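Local coordinates for protein factor essential for expression of methicillin resistance (Staphylococcus aureus, PDB 1LRZ) that adds glycines 2 and 3 of the pentaglycine bridge of S. aureus peptidoglycan, with glycyl-tRNA(Gly) as the glycine donor, at residues Phe14-Pro19 / Ile320-Val325; Leu116-Glu121 / Phe382-Asn387; Leu161-Lys166 / Tyr352-Gly357; Gly365-Phe370 / Ala374-Val379. One frame throughout, in Å; residues are numbered along the deposited sequence.

Contact 1: residues Phe14-Pro19 / Ile320-Val325; sequences FTDSMP and INPFEV
P19 lies over one face of the F323 ring. The approach is led by backbone atoms: P19 CA is 3.7 Å from F323 CD1, and P19 C sits above the rim of the phenyl ring. Farther round the pyrrolidine, CB adds a looser touch, 4.1 Å from F323 CE1. F323 CG is anti to the backbone N (chi1 177°), and this brings the ring under P19. The P322 ring leans on the end of helix 8-16, with CB 3.5 Å from D16 O. The D16 side chain crosses it at a slant, and D16 OD2 is 3.9 Å from P322 CD. No hydrogen bond spans the two segments. The polar end of D16 turns instead to R235, in a salt bridge through OD1. R235 also bonds N321 OD1, so one arginine serves both segments. Y20 meets the F323 ring as well, with the planes at about 50°. P322 and F323 form the tip of a β-hairpin between strands 310-320 and 325-332. The contact sets this hairpin tip against a helix end, and so joins the seven-stranded and nine-stranded sheet regions of the FemABX fold.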
loop_
_atom_site.group_PDB
_atom_site.type_symbol
_atom_site.label_atom_id
_atom_site.label_comp_id
_atom_site.label_asym_id
_atom_site.label_seq_id
_atom_site.Cartn_x
_atom_site.Cartn_y
_atom_site.Cartn_z
ATOM N N PHE A 14 0.034 2.541 -21.995
ATOM C CA PHE A 14 -1.297 1.957 -21.876
ATOM C C PHE A 14 -1.670 1.622 -20.440
ATOM O O PHE A 14 -2.734 2.010 -19.959
ATOM C CB PHE A 14 -1.425 0.686 -22.703
ATOM C CG PHE A 14 -2.750 0.015 -22.550
ATOM C CD1 PHE A 14 -3.897 0.596 -23.078
ATOM C CD2 PHE A 14 -2.854 -1.198 -21.873
ATOM C CE1 PHE A 14 -5.138 -0.025 -22.944
ATOM C CE2 PHE A 14 -4.080 -1.832 -21.727
ATOM C CZ PHE A 14 -5.232 -1.246 -22.266
ATOM N N THR A 15 -0.801 0.904 -19.740
ATOM C CA THR A 15 -1.134 0.538 -18.366
ATOM C C THR A 15 -1.321 1.750 -17.432
ATOM O O THR A 15 -2.154 1.700 -16.529
ATOM C CB THR A 15 -0.097 -0.436 -17.797
ATOM O OG1 THR A 15 1.205 0.167 -17.833
ATOM C CG2 THR A 15 -0.095 -1.725 -18.629
ATOM N N ASP A 16 -0.575 2.834 -17.657
ATOM C CA ASP A 16 -0.716 4.041 -16.836
ATOM C C ASP A 16 -2.092 4.686 -17.014
ATOM O O ASP A 16 -2.550 5.424 -16.147
ATOM C CB ASP A 16 0.330 5.103 -17.208
ATOM C CG ASP A 16 1.653 4.926 -16.485
ATOM O OD1 ASP A 16 2.557 5.748 -16.739
ATOM O OD2 ASP A 16 1.798 3.985 -15.670
ATOM N N SER A 17 -2.747 4.420 -18.138
ATOM C CA SER A 17 -4.042 5.026 -18.404
ATOM C C SER A 17 -5.238 4.172 -18.020
ATOM O O SER A 17 -6.371 4.599 -18.175
ATOM C CB SER A 17 -4.157 5.368 -19.896
ATOM O OG SER A 17 -4.288 4.185 -20.682
ATOM N N MET A 18 -4.997 2.972 -17.509
ATOM C CA MET A 18 -6.097 2.065 -17.199
ATOM C C MET A 18 -6.344 1.799 -15.719
ATOM O O MET A 18 -5.415 1.804 -14.908
ATOM C CB MET A 18 -5.851 0.711 -17.902
ATOM C CG MET A 18 -5.968 0.736 -19.462
ATOM S SD MET A 18 -7.675 0.940 -20.009
ATOM C CE MET A 18 -8.261 -0.686 -19.929
ATOM N N PRO A 19 -7.611 1.567 -15.350
ATOM C CA PRO A 19 -7.943 1.274 -13.951
ATOM C C PRO A 19 -7.509 -0.167 -13.704
ATOM O O PRO A 19 -7.426 -0.962 -14.643
ATOM C CB PRO A 19 -9.465 1.425 -13.909
ATOM C CG PRO A 19 -9.875 1.054 -15.308
ATOM C CD PRO A 19 -8.830 1.768 -16.146
ATOM N N ILE A 320 3.761 3.803 -6.001
ATOM C CA ILE A 320 2.944 4.901 -6.485
ATOM C C ILE A 320 2.752 4.859 -7.990
ATOM O O ILE A 320 3.705 4.942 -8.758
ATOM C CB ILE A 320 3.580 6.275 -6.103
ATOM C CG1 ILE A 320 3.736 6.380 -4.579
ATOM C CG2 ILE A 320 2.730 7.422 -6.629
ATOM C CD1 ILE A 320 4.955 5.678 -4.049
ATOM N N ASN A 321 1.503 4.723 -8.405
ATOM C CA ASN A 321 1.180 4.691 -9.813
ATOM C C ASN A 321 -0.099 5.487 -10.007
ATOM O O ASN A 321 -0.804 5.794 -9.039
ATOM C CB ASN A 321 1.037 3.237 -10.276
ATOM C CG ASN A 321 2.359 2.485 -10.199
ATOM O OD1 ASN A 321 3.201 2.598 -11.095
ATOM N ND2 ASN A 321 2.561 1.740 -9.109
ATOM N N PRO A 322 -0.405 5.852 -11.254
ATOM C CA PRO A 322 -1.621 6.628 -11.516
ATOM C C PRO A 322 -2.911 6.046 -10.941
ATOM O O PRO A 322 -3.787 6.786 -10.497
ATOM C CB PRO A 322 -1.652 6.713 -13.044
ATOM C CG PRO A 322 -0.172 6.729 -13.398
ATOM C CD PRO A 322 0.355 5.622 -12.497
ATOM N N PHE A 323 -3.035 4.722 -10.939
ATOM C CA PHE A 323 -4.255 4.096 -10.440
ATOM C C PHE A 323 -4.407 4.115 -8.920
ATOM O O PHE A 323 -5.516 4.225 -8.404
ATOM C CB PHE A 323 -4.329 2.643 -10.918
ATOM C CG PHE A 323 -5.517 1.886 -10.383
ATOM C CD1 PHE A 323 -6.810 2.357 -10.596
ATOM C CD2 PHE A 323 -5.344 0.678 -9.706
ATOM C CE1 PHE A 323 -7.922 1.632 -10.143
ATOM C CE2 PHE A 323 -6.444 -0.055 -9.248
ATOM C CZ PHE A 323 -7.734 0.423 -9.468
ATOM N N GLU A 324 -3.297 4.010 -8.200
ATOM C CA GLU A 324 -3.392 3.968 -6.744
ATOM C C GLU A 324 -2.047 4.076 -6.048
ATOM O O GLU A 324 -0.981 3.883 -6.652
ATOM C CB GLU A 324 -4.021 2.636 -6.324
ATOM C CG GLU A 324 -3.175 1.440 -6.826
ATOM C CD GLU A 324 -3.717 0.062 -6.434
ATOM O OE1 GLU A 324 -3.228 -0.936 -7.008
ATOM O OE2 GLU A 324 -4.608 -0.036 -5.559
ATOM N N VAL A 325 -2.118 4.377 -4.758
ATOM C CA VAL A 325 -0.945 4.418 -3.910
ATOM C C VAL A 325 -1.124 3.121 -3.107
ATOM O O VAL A 325 -2.229 2.833 -2.626
ATOM C CB VAL A 325 -0.963 5.632 -2.959
ATOM C CG1 VAL A 325 0.066 5.440 -1.847
ATOM C CG2 VAL A 325 -0.633 6.899 -3.748
#

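Contact 2: residues Leu116-Glu121 / Phe382-Asn387; sequences LNHDGE and FKKGYN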
loop_
_atom_site.group_PDB
_atom_site.type_symbol
_atom_site.label_atom_id
_atom_site.label_comp_id
_atom_site.label_asym_id
_atom_site.label_seq_id
_atom_site.Cartn_x
_atom_site.Cartn_y
_atom_site.Cartn_z
ATOM N N LEU A 116 -16.639 -6.280 0.522
ATOM C CA LEU A 116 -17.035 -6.650 1.881
ATOM C C LEU A 116 -16.682 -5.519 2.835
ATOM O O LEU A 116 -15.993 -4.576 2.439
ATOM C CB LEU A 116 -16.281 -7.914 2.333
ATOM C CG LEU A 116 -16.460 -9.181 1.475
ATOM C CD1 LEU A 116 -15.397 -9.238 0.379
ATOM C CD2 LEU A 116 -16.337 -10.400 2.347
ATOM N N ASN A 117 -17.162 -5.598 4.077
ATOM C CA ASN A 117 -16.764 -4.610 5.081
ATOM C C ASN A 117 -15.690 -5.329 5.892
ATOM O O ASN A 117 -15.424 -6.515 5.661
ATOM C CB ASN A 117 -17.933 -4.169 5.987
ATOM C CG ASN A 117 -18.606 -5.331 6.726
ATOM O OD1 ASN A 117 -17.973 -6.323 7.083
ATOM N ND2 ASN A 117 -19.901 -5.178 6.984
ATOM N N HIS A 118 -15.063 -4.638 6.836
ATOM C CA HIS A 118 -14.008 -5.269 7.617
ATOM C C HIS A 118 -14.472 -6.235 8.693
ATOM O O HIS A 118 -13.669 -6.660 9.524
ATOM C CB HIS A 118 -13.091 -4.210 8.222
ATOM C CG HIS A 118 -12.252 -3.499 7.204
ATOM N ND1 HIS A 118 -12.800 -2.775 6.166
ATOM C CD2 HIS A 118 -10.907 -3.369 7.084
ATOM C CE1 HIS A 118 -11.832 -2.222 5.455
ATOM N NE2 HIS A 118 -10.672 -2.567 5.992
ATOM N N ASP A 119 -15.759 -6.575 8.677
ATOM C CA ASP A 119 -16.315 -7.533 9.624
ATOM C C ASP A 119 -16.525 -8.835 8.857
ATOM O O ASP A 119 -17.045 -9.807 9.397
ATOM C CB ASP A 119 -17.658 -7.044 10.170
ATOM C CG ASP A 119 -17.513 -5.893 11.162
ATOM O OD1 ASP A 119 -18.533 -5.241 11.453
ATOM O OD2 ASP A 119 -16.399 -5.640 11.667
ATOM N N GLY A 120 -16.135 -8.842 7.585
ATOM C CA GLY A 120 -16.286 -10.042 6.781
ATOM C C GLY A 120 -17.649 -10.253 6.141
ATOM O O GLY A 120 -17.937 -11.343 5.645
ATOM N N GLU A 121 -18.487 -9.222 6.139
ATOM C CA GLU A 121 -19.810 -9.326 5.532
ATOM C C GLU A 121 -19.790 -8.815 4.092
ATOM O O GLU A 121 -19.286 -7.718 3.816
ATOM C CB GLU A 121 -20.821 -8.512 6.341
ATOM C CG GLU A 121 -20.893 -8.933 7.796
ATOM C CD GLU A 121 -21.852 -8.079 8.607
ATOM O OE1 GLU A 121 -22.676 -8.664 9.340
ATOM O OE2 GLU A 121 -21.781 -6.832 8.517
ATOM N N PHE A 382 -7.230 -1.585 12.405
ATOM C CA PHE A 382 -6.555 -0.330 12.107
ATOM C C PHE A 382 -7.016 0.186 10.737
ATOM O O PHE A 382 -7.421 1.343 10.602
ATOM C CB PHE A 382 -5.043 -0.562 12.163
ATOM C CG PHE A 382 -4.206 0.610 11.720
ATOM C CD1 PHE A 382 -3.747 0.696 10.405
ATOM C CD2 PHE A 382 -3.809 1.585 12.633
ATOM C CE1 PHE A 382 -2.894 1.740 10.003
ATOM C CE2 PHE A 382 -2.960 2.634 12.244
ATOM C CZ PHE A 382 -2.501 2.710 10.932
ATOM N N LYS A 383 -6.992 -0.683 9.734
ATOM C CA LYS A 383 -7.410 -0.305 8.388
ATOM C C LYS A 383 -8.892 0.085 8.379
ATOM O O LYS A 383 -9.290 1.074 7.746
ATOM C CB LYS A 383 -7.115 -1.463 7.430
ATOM C CG LYS A 383 -5.606 -1.729 7.336
ATOM C CD LYS A 383 -5.225 -2.884 6.425
ATOM C CE LYS A 383 -3.693 -3.025 6.421
ATOM N NZ LYS A 383 -3.166 -4.062 5.495
ATOM N N LYS A 384 -9.695 -0.674 9.117
ATOM C CA LYS A 384 -11.127 -0.416 9.234
ATOM C C LYS A 384 -11.388 1.009 9.726
ATOM O O LYS A 384 -12.297 1.696 9.237
ATOM C CB LYS A 384 -11.746 -1.423 10.215
ATOM C CG LYS A 384 -13.242 -1.271 10.418
ATOM C CD LYS A 384 -13.727 -2.251 11.465
ATOM C CE LYS A 384 -15.189 -2.010 11.813
ATOM N NZ LYS A 384 -15.661 -3.023 12.801
ATOM N N GLY A 385 -10.569 1.447 10.680
ATOM C CA GLY A 385 -10.711 2.772 11.257
ATOM C C GLY A 385 -10.554 3.939 10.292
ATOM O O GLY A 385 -10.973 5.055 10.616
ATOM N N TYR A 386 -9.960 3.694 9.120
ATOM C CA TYR A 386 -9.763 4.736 8.112
ATOM C C TYR A 386 -10.943 4.834 7.143
ATOM O O TYR A 386 -10.921 5.630 6.200
ATOM C CB TYR A 386 -8.475 4.467 7.315
ATOM C CG TYR A 386 -7.213 4.906 8.022
ATOM C CD1 TYR A 386 -6.744 6.217 7.915
ATOM C CD2 TYR A 386 -6.498 4.015 8.822
ATOM C CE1 TYR A 386 -5.582 6.625 8.592
ATOM C CE2 TYR A 386 -5.345 4.412 9.504
ATOM C CZ TYR A 386 -4.889 5.712 9.386
ATOM O OH TYR A 386 -3.733 6.091 10.060
ATOM N N ASN A 387 -11.963 4.017 7.383
ATOM C CA ASN A 387 -13.162 3.967 6.549
ATOM C C ASN A 387 -12.891 3.277 5.220
ATOM O O ASN A 387 -13.552 3.563 4.235
ATOM C CB ASN A 387 -13.733 5.370 6.258
ATOM C CG ASN A 387 -15.184 5.314 5.790
ATOM O OD1 ASN A 387 -15.610 6.081 4.928
ATOM N ND2 ASN A 387 -15.949 4.405 6.366
#
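H118 and K384 carry most of this contact, and D119 completes it. K384 CA lies over one face of the imidazole, 3.8 Å from the ring centroid and 17° off the ring normal. This is a CH-pi contact. K384 CB and CG continue past the base of the histidine, with CG 3.7 Å from H118 CB. The two side chains run in opposite directions. K384 CG is anti to the backbone N (chi1 -179°) and the chain beyond is extended, which carries the amine past the histidine to D119. There NZ gives a salt bridge to D119 OD2 at 2.9 Å. The lysine meets that oxygen on its syn side, 19° out of the carboxylate plane. K383 adds a minor touch, its CB 4.0 Å from H118 NE2.

The second shell fixes the loop. N117 OD1 takes the N-H of D119 at 2.7 Å in an Asx turn, and that of E121 at 3.1 Å, from opposite faces of its amide plane. N117 ND2 returns a bond to E121 OE2 at 2.9 Å. A type I turn spans N117 to G120. On the other side, helix 377-384 finishes in a Schellman motif at N387. H118 NE2 is bonded to S159 OG, and K383 NZ to F363 O.

One lysine thus works in two ways. Its aliphatic part covers an anchored histidine, and its charge pairs with an aspartate at the exposed surface. The ion pair there probably adds less than it would in a buried place.

Contact 3: residues Leu161-Lys166 / Tyr352-Gly357; sequences LDLKDK and YALNHG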
loop_
_atom_site.group_PDB
_atom_site.type_symbol
_atom_site.label_atom_id
_atom_site.label_comp_id
_atom_site.label_asym_id
_atom_site.label_seq_id
_atom_site.Cartn_x
_atom_site.Cartn_y
_atom_site.Cartn_z
ATOM N N LEU A 161 -9.190 2.374 0.438
ATOM C CA LEU A 161 -9.821 3.648 0.775
ATOM C C LEU A 161 -10.037 4.470 -0.492
ATOM O O LEU A 161 -9.080 4.853 -1.176
ATOM C CB LEU A 161 -8.934 4.433 1.740
ATOM C CG LEU A 161 -9.419 5.819 2.193
ATOM C CD1 LEU A 161 -10.756 5.686 2.936
ATOM C CD2 LEU A 161 -8.361 6.434 3.111
ATOM N N ASP A 162 -11.301 4.745 -0.799
ATOM C CA ASP A 162 -11.644 5.510 -1.989
ATOM C C ASP A 162 -11.484 7.001 -1.725
ATOM O O ASP A 162 -12.065 7.546 -0.778
ATOM C CB ASP A 162 -13.076 5.188 -2.418
ATOM C CG ASP A 162 -13.510 5.982 -3.641
ATOM O OD1 ASP A 162 -12.634 6.536 -4.348
ATOM O OD2 ASP A 162 -14.729 6.039 -3.900
ATOM N N LEU A 163 -10.694 7.667 -2.560
ATOM C CA LEU A 163 -10.453 9.097 -2.377
ATOM C C LEU A 163 -11.150 9.968 -3.426
ATOM O O LEU A 163 -11.051 11.199 -3.381
ATOM C CB LEU A 163 -8.949 9.373 -2.413
ATOM C CG LEU A 163 -8.038 8.632 -1.415
ATOM C CD1 LEU A 163 -6.594 9.041 -1.673
ATOM C CD2 LEU A 163 -8.430 8.951 0.025
ATOM N N LYS A 164 -11.835 9.336 -4.376
ATOM C CA LYS A 164 -12.508 10.084 -5.432
ATOM C C LYS A 164 -13.443 11.152 -4.860
ATOM O O LYS A 164 -14.308 10.854 -4.032
ATOM C CB LYS A 164 -13.305 9.137 -6.338
ATOM C CG LYS A 164 -13.942 9.837 -7.550
ATOM C CD LYS A 164 -12.849 10.419 -8.461
ATOM C CE LYS A 164 -13.411 11.180 -9.651
ATOM N NZ LYS A 164 -12.307 11.620 -10.551
ATOM N N ASP A 165 -13.249 12.392 -5.303
ATOM C CA ASP A 165 -14.062 13.534 -4.879
ATOM C C ASP A 165 -14.028 13.847 -3.383
ATOM O O ASP A 165 -14.977 14.407 -2.828
ATOM C CB ASP A 165 -15.516 13.352 -5.334
ATOM C CG ASP A 165 -15.654 13.341 -6.859
ATOM O OD1 ASP A 165 -14.767 13.895 -7.540
ATOM O OD2 ASP A 165 -16.650 12.794 -7.370
ATOM N N LYS A 166 -12.930 13.493 -2.730
ATOM C CA LYS A 166 -12.793 13.773 -1.308
ATOM C C LYS A 166 -11.570 14.614 -1.023
ATOM O O LYS A 166 -10.593 14.572 -1.772
ATOM C CB LYS A 166 -12.747 12.462 -0.514
ATOM C CG LYS A 166 -14.134 11.920 -0.278
ATOM C CD LYS A 166 -14.165 10.448 -0.002
ATOM C CE LYS A 166 -15.616 10.001 0.151
ATOM N NZ LYS A 166 -15.741 8.512 0.227
ATOM N N TYR A 352 -0.435 12.478 -0.110
ATOM C CA TYR A 352 0.310 12.435 -1.357
ATOM C C TYR A 352 -0.718 12.169 -2.470
ATOM O O TYR A 352 -0.784 12.899 -3.462
ATOM C CB TYR A 352 1.336 11.302 -1.325
ATOM C CG TYR A 352 2.139 11.173 -2.608
ATOM C CD1 TYR A 352 3.487 11.550 -2.655
ATOM C CD2 TYR A 352 1.545 10.684 -3.782
ATOM C CE1 TYR A 352 4.228 11.439 -3.842
ATOM C CE2 TYR A 352 2.271 10.572 -4.971
ATOM C CZ TYR A 352 3.610 10.951 -4.991
ATOM O OH TYR A 352 4.329 10.849 -6.157
ATOM N N ALA A 353 -1.527 11.126 -2.285
ATOM C CA ALA A 353 -2.553 10.756 -3.266
ATOM C C ALA A 353 -3.553 11.893 -3.538
ATOM O O ALA A 353 -3.876 12.180 -4.696
ATOM C CB ALA A 353 -3.303 9.500 -2.799
ATOM N N LEU A 354 -4.042 12.528 -2.478
ATOM C CA LEU A 354 -4.997 13.626 -2.615
ATOM C C LEU A 354 -4.399 14.813 -3.377
ATOM O O LEU A 354 -5.042 15.390 -4.243
ATOM C CB LEU A 354 -5.445 14.120 -1.237
ATOM C CG LEU A 354 -6.300 13.183 -0.394
ATOM C CD1 LEU A 354 -6.494 13.780 1.006
ATOM C CD2 LEU A 354 -7.637 12.957 -1.110
ATOM N N ASN A 355 -3.167 15.172 -3.035
ATOM C CA ASN A 355 -2.500 16.299 -3.666
ATOM C C ASN A 355 -2.070 16.046 -5.114
ATOM O O ASN A 355 -1.997 16.982 -5.913
ATOM C CB ASN A 355 -1.273 16.710 -2.847
ATOM C CG ASN A 355 -1.633 17.213 -1.462
ATOM O OD1 ASN A 355 -2.733 17.707 -1.237
ATOM N ND2 ASN A 355 -0.695 17.107 -0.530
ATOM N N HIS A 356 -1.811 14.790 -5.462
ATOM C CA HIS A 356 -1.338 14.498 -6.807
ATOM C C HIS A 356 -2.218 13.651 -7.704
ATOM O O HIS A 356 -1.723 12.864 -8.514
ATOM C CB HIS A 356 0.071 13.919 -6.715
ATOM C CG HIS A 356 1.000 14.781 -5.922
ATOM N ND1 HIS A 356 1.422 16.017 -6.363
ATOM C CD2 HIS A 356 1.506 14.635 -4.673
ATOM C CE1 HIS A 356 2.142 16.599 -5.418
ATOM N NE2 HIS A 356 2.208 15.780 -4.382
ATOM N N GLY A 357 -3.527 13.828 -7.547
ATOM C CA GLY A 357 -4.509 13.153 -8.386
ATOM C C GLY A 357 -4.621 11.639 -8.446
ATOM O O GLY A 357 -4.938 11.095 -9.500
#
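L163 packs on A353 and L354 in a small apolar contact, partly buried, where the turn after strand 157-162 meets the last turn of helix 341-355. The closest side-chain approach is L163 CD1 to A353 CB, at 3.5 Å. The L354 side chain crosses that of L163 at about a right angle, and its CD2 lies 4.0 Å from L163 CB. The same methyl reaches the main chain of the following turn, 3.4 Å from K166 O. L354 CG is anti to its carbonyl carbon (chi1 -68°), and this brings CD2 over the turn after the strand although its CB does not aim straight there. No hydrogen bond links the two segments.

The backbone after the strand is shaped by two turns. D162 OD1 accepts the N-H of K164 at 2.9 Å in an Asx turn, met from above the carboxylate plane. A type II turn then runs from L163 to K166, closed by K166 N to L163 O at 3.0 Å. I171 of helix 168-173 also touches L163, and A168 touches L354.

Strand 157-162 pairs with strand 360-365. Helix 341-355 is the helix of a beta-alpha-beta crossover between the parallel neighbours 325-332 and 360-365. The contact is therefore helix-on-sheet packing at one end of that crossover, as in the acetyltransferase-like α/β fold to which the FemAB family is assigned.

Contact 4: residues Gly365-Phe370 / Ala374-Val379; sequences GVSGKF and AEDAGV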
loop_
_atom_site.group_PDB
_atom_site.type_symbol
_atom_site.label_atom_id
_atom_site.label_comp_id
_atom_site.label_asym_id
_atom_site.label_seq_id
_atom_site.Cartn_x
_atom_site.Cartn_y
_atom_site.Cartn_z
ATOM N N GLY A 365 -3.038 -5.949 1.377
ATOM C CA GLY A 365 -3.420 -7.230 1.940
ATOM C C GLY A 365 -4.000 -7.488 3.316
ATOM O O GLY A 365 -3.499 -6.979 4.313
ATOM N N VAL A 366 -5.087 -8.262 3.352
ATOM C CA VAL A 366 -5.681 -8.712 4.616
ATOM C C VAL A 366 -5.943 -10.200 4.364
ATOM O O VAL A 366 -6.172 -10.609 3.216
ATOM C CB VAL A 366 -7.002 -7.963 5.010
ATOM C CG1 VAL A 366 -6.726 -6.459 5.140
ATOM C CG2 VAL A 366 -8.105 -8.238 4.002
ATOM N N SER A 367 -5.901 -11.008 5.419
ATOM C CA SER A 367 -6.069 -12.455 5.277
ATOM C C SER A 367 -7.400 -12.914 4.689
ATOM O O SER A 367 -7.459 -13.944 4.019
ATOM C CB SER A 367 -5.871 -13.142 6.632
ATOM O OG SER A 367 -6.933 -12.808 7.511
ATOM N N GLY A 368 -8.463 -12.162 4.932
ATOM C CA GLY A 368 -9.758 -12.578 4.418
ATOM C C GLY A 368 -10.498 -13.419 5.451
ATOM O O GLY A 368 -11.653 -13.791 5.251
ATOM N N LYS A 369 -9.824 -13.718 6.559
ATOM C CA LYS A 369 -10.419 -14.492 7.650
ATOM C C LYS A 369 -10.785 -13.435 8.690
ATOM O O LYS A 369 -9.970 -13.083 9.550
ATOM C CB LYS A 369 -9.400 -15.459 8.255
ATOM C CG LYS A 369 -8.801 -16.480 7.297
ATOM C CD LYS A 369 -7.719 -17.288 8.013
ATOM C CE LYS A 369 -7.004 -18.262 7.087
ATOM N NZ LYS A 369 -5.870 -18.952 7.799
ATOM N N PHE A 370 -11.999 -12.915 8.613
ATOM C CA PHE A 370 -12.396 -11.873 9.535
ATOM C C PHE A 370 -12.867 -12.402 10.894
ATOM O O PHE A 370 -14.044 -12.340 11.234
ATOM C CB PHE A 370 -13.460 -10.982 8.872
ATOM C CG PHE A 370 -12.981 -10.327 7.599
ATOM C CD1 PHE A 370 -13.056 -11.000 6.380
ATOM C CD2 PHE A 370 -12.407 -9.059 7.626
ATOM C CE1 PHE A 370 -12.561 -10.424 5.208
ATOM C CE2 PHE A 370 -11.903 -8.469 6.456
ATOM C CZ PHE A 370 -11.982 -9.153 5.249
ATOM N N ALA A 374 -8.021 -14.085 14.098
ATOM C CA ALA A 374 -7.246 -13.982 12.871
ATOM C C ALA A 374 -5.846 -13.443 13.149
ATOM O O ALA A 374 -5.650 -12.563 13.985
ATOM C CB ALA A 374 -7.961 -13.087 11.862
ATOM N N GLU A 375 -4.876 -13.990 12.433
ATOM C CA GLU A 375 -3.485 -13.589 12.559
ATOM C C GLU A 375 -3.280 -12.078 12.383
ATOM O O GLU A 375 -2.442 -11.476 13.062
ATOM C CB GLU A 375 -2.672 -14.344 11.515
ATOM C CG GLU A 375 -1.213 -13.989 11.443
ATOM C CD GLU A 375 -0.552 -14.635 10.237
ATOM O OE1 GLU A 375 -0.695 -15.870 10.077
ATOM O OE2 GLU A 375 0.103 -13.909 9.452
ATOM N N ASP A 376 -4.044 -11.472 11.475
ATOM C CA ASP A 376 -3.924 -10.042 11.208
ATOM C C ASP A 376 -5.101 -9.225 11.760
ATOM O O ASP A 376 -5.374 -8.125 11.284
ATOM C CB ASP A 376 -3.777 -9.809 9.692
ATOM C CG ASP A 376 -5.024 -10.230 8.894
ATOM O OD1 ASP A 376 -5.827 -11.047 9.405
ATOM O OD2 ASP A 376 -5.194 -9.747 7.747
ATOM N N ALA A 377 -5.773 -9.749 12.781
ATOM C CA ALA A 377 -6.928 -9.068 13.364
ATOM C C ALA A 377 -6.676 -7.634 13.820
ATOM O O ALA A 377 -7.529 -6.765 13.636
ATOM C CB ALA A 377 -7.490 -9.891 14.529
ATOM N N GLY A 378 -5.515 -7.385 14.410
ATOM C CA GLY A 378 -5.209 -6.046 14.883
ATOM C C GLY A 378 -5.018 -5.072 13.740
ATOM O O GLY A 378 -5.464 -3.924 13.801
ATOM N N VAL A 379 -4.348 -5.535 12.690
ATOM C CA VAL A 379 -4.090 -4.716 11.518
ATOM C C VAL A 379 -5.400 -4.364 10.814
ATOM O O VAL A 379 -5.594 -3.230 10.351
ATOM C CB VAL A 379 -3.170 -5.465 10.523
ATOM C CG1 VAL A 379 -2.972 -4.636 9.278
ATOM C CG2 VAL A 379 -1.836 -5.751 11.171
HETATM O O HOH W 1 -3.593 -7.435 7.024
HETATM O O HOH W 2 -8.534 -10.892 9.470
#
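The backbones at S367 and D376 face each other with CA atoms 6.8 Å apart, between the loop after strand 360-365 and a type I turn, A374 to A377, that leads into helix 377-384. The carboxylate of D376 straddles S367. Its OD2 accepts the backbone N-H of S367 at 2.7 Å, nearly straight at 167°. Its OD1 accepts S367 OG at 2.8 Å. Both donors come on the syn sides, tilted by about a third of a right angle from the carboxylate plane. D376 CG sits between the backbone N and the carbonyl carbon (chi1 65°), which turns the group toward the serine. D376 holds the N-cap position, yet its side chain makes no capping bond.

Two waters finish the set. Water 1 donates to D376 OD2 and to G365 O. Water 2 donates to D376 OD1, at 2.7 Å, and to K369 O. S367 OG also accepts the N-H of K369 at 3.2 Å in an ST turn. The hydroxyl therefore gives to the aspartate and receives from its own loop. A374 CB packs near K369 O, and V366 CA lies 3.3 Å from D376 OD2. F149 touches both S367 and D376.

Each oxygen of the buried carboxylate thus has one protein donor and one water. Four donors on one group would be expected to stabilise its ionised form. They also fix its rotation and tie the loop to the start of the helix.

Overall arrangement
Contacts 2, 3 and 4 belong to the nine-stranded sheet and its helices, while contact 1 joins that part to helix 8-16. Contacts 2 and 4 share helix 377-384, and their centres are about 10 Å apart. F370 lies against the 116-121 loop, with CD2 3.3 Å from H118 O, and K383 NZ makes a weak hydrogen bond to G365 O. Contact 3 meets contact 2 through L161 CD1, 3.3 Å from Y386 O. It meets contact 1 where I320 CG2 is 3.6 Å from Y352 CE2. Contacts 1 and 4 do not touch; their centres lie about 27 Å apart, on opposite sides of the chain's centre.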